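Local coordinates for putative uncharacterized protein TTHB187 (Thermus thermophilus HB8, PDB 3SK9) that cuts single-stranded DNA with its metal-dependent N-terminal HD nuclease domain, the part crystallised here, as a nuclease-helicase of CRISPR antiviral defence, at residues Leu27-Asp32 / Phe208-Ala213. Numbering follows the deposited sequence.
Sequences LAHMLD and FADWVA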
# COMPACT_ATOMS: atom_id res chain seq x y z
N LEU A 27 -7.34 6.19 5.63
CA LEU A 27 -7.85 5.79 4.31
C LEU A 27 -7.37 6.74 3.20
O LEU A 27 -7.09 6.31 2.07
CB LEU A 27 -9.38 5.76 4.30
CG LEU A 27 -10.02 5.41 2.96
CD1 LEU A 27 -9.65 4.01 2.48
CD2 LEU A 27 -11.55 5.57 3.12
N ALA A 28 -7.28 8.04 3.52
CA ALA A 28 -6.77 9.03 2.57
C ALA A 28 -5.33 8.70 2.21
O ALA A 28 -4.95 8.77 1.03
CB ALA A 28 -6.87 10.43 3.14
N HIS A 29 -4.51 8.36 3.21
CA HIS A 29 -3.13 8.02 2.95
C HIS A 29 -3.05 6.75 2.10
O HIS A 29 -2.23 6.65 1.21
CB HIS A 29 -2.37 7.82 4.26
CG HIS A 29 -0.94 7.44 4.04
ND1 HIS A 29 -0.02 8.30 3.48
CD2 HIS A 29 -0.28 6.28 4.28
CE1 HIS A 29 1.15 7.69 3.38
NE2 HIS A 29 1.02 6.47 3.86
N MET A 30 -3.91 5.78 2.38
CA MET A 30 -3.87 4.51 1.60
C MET A 30 -4.27 4.76 0.15
O MET A 30 -3.66 4.22 -0.80
CB MET A 30 -4.79 3.44 2.25
CG MET A 30 -4.30 2.85 3.61
SD MET A 30 -5.68 1.94 4.46
CE MET A 30 -5.92 0.57 3.34
N LEU A 31 -5.27 5.59 -0.07
CA LEU A 31 -5.70 5.86 -1.44
C LEU A 31 -4.65 6.71 -2.19
O LEU A 31 -4.43 6.52 -3.42
CB LEU A 31 -7.06 6.53 -1.47
CG LEU A 31 -8.25 5.67 -1.05
CD1 LEU A 31 -9.50 6.57 -0.88
CD2 LEU A 31 -8.50 4.55 -2.06
N ASP A 32 -4.00 7.62 -1.47
CA ASP A 32 -2.93 8.43 -2.08
C ASP A 32 -1.78 7.51 -2.55
O ASP A 32 -1.19 7.74 -3.61
CB ASP A 32 -2.32 9.43 -1.08
CG ASP A 32 -3.29 10.58 -0.73
OD1 ASP A 32 -4.28 10.73 -1.46
OD2 ASP A 32 -3.02 11.28 0.27
N PHE A 208 8.63 3.01 -2.59
CA PHE A 208 8.59 4.30 -3.29
C PHE A 208 7.24 5.02 -3.16
O PHE A 208 7.18 6.22 -2.86
CB PHE A 208 8.93 4.10 -4.76
CG PHE A 208 8.86 5.36 -5.59
CD1 PHE A 208 9.87 6.33 -5.50
CD2 PHE A 208 7.80 5.57 -6.48
CE1 PHE A 208 9.83 7.50 -6.28
CE2 PHE A 208 7.74 6.77 -7.27
CZ PHE A 208 8.77 7.71 -7.17
N ALA A 209 6.14 4.32 -3.42
CA ALA A 209 4.83 5.04 -3.42
C ALA A 209 4.47 5.56 -2.04
O ALA A 209 3.90 6.65 -1.91
CB ALA A 209 3.70 4.11 -3.97
N ASP A 210 4.76 4.78 -1.01
CA ASP A 210 4.44 5.23 0.38
C ASP A 210 5.27 6.48 0.71
O ASP A 210 4.76 7.44 1.31
CB ASP A 210 4.76 4.14 1.42
CG ASP A 210 4.48 4.61 2.87
OD1 ASP A 210 3.30 4.71 3.23
OD2 ASP A 210 5.45 4.89 3.61
N TRP A 211 6.53 6.48 0.29
CA TRP A 211 7.41 7.65 0.48
C TRP A 211 6.82 8.90 -0.19
O TRP A 211 6.67 9.96 0.46
CB TRP A 211 8.79 7.36 -0.06
CG TRP A 211 9.71 8.55 0.01
CD1 TRP A 211 10.26 9.07 1.15
CD2 TRP A 211 10.22 9.29 -1.07
NE1 TRP A 211 11.06 10.12 0.83
CE2 TRP A 211 11.07 10.27 -0.53
CE3 TRP A 211 10.06 9.21 -2.47
CZ2 TRP A 211 11.76 11.18 -1.32
CZ3 TRP A 211 10.72 10.12 -3.26
CH2 TRP A 211 11.56 11.11 -2.68
N VAL A 212 6.48 8.80 -1.47
CA VAL A 212 5.92 9.97 -2.21
C VAL A 212 4.66 10.44 -1.45
O VAL A 212 4.53 11.63 -1.12
CB VAL A 212 5.52 9.60 -3.64
CG1 VAL A 212 4.80 10.78 -4.34
CG2 VAL A 212 6.73 9.24 -4.44
N ALA A 213 3.74 9.52 -1.18
CA ALA A 213 2.42 9.89 -0.60
C ALA A 213 2.53 10.43 0.82
O ALA A 213 1.65 11.19 1.29
CB ALA A 213 1.47 8.69 -0.65
O HOH W 1 -1.07 10.53 1.93
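H29 reaches across from helix 26-43 to D210 on helix 196-213, joining two of the four residues, with H74 and D75, that bind the divalent metal in this HD nuclease domain. H29 NE2 donates to D210 OD1 at 2.9 Å, with an N-H...O angle of 155°. The carboxylate oxygen lies close to the ring plane, at the edge of the imidazole, and is approached on its syn side, 31° out of the carboxylate plane. Ring and carboxylate stand almost perpendicular. In both residues CG is anti to the backbone N (chi1 179° in H29), which carries the ends of the two side chains toward each other. D75 OD2 also comes close to D210 OD1, and the D75 side chain touches H29 as well, while H74 lies against D210, so the four metal ligands sit together.

On the other ring nitrogen, a water 2.9 Å from H29 ND1 donates to A213 O and D32 OD2, tying the imidazole to both helices and limiting its rotation. Beside the water, the two helices come close enough for D32 CB to rest against the methyl CB of A213 at 3.9 Å. D32 is itself held from outside: its OD2 forms a salt bridge with R223 NH2, and its OD1 is hydrogen-bonded to the hydroxyl OH of Y230.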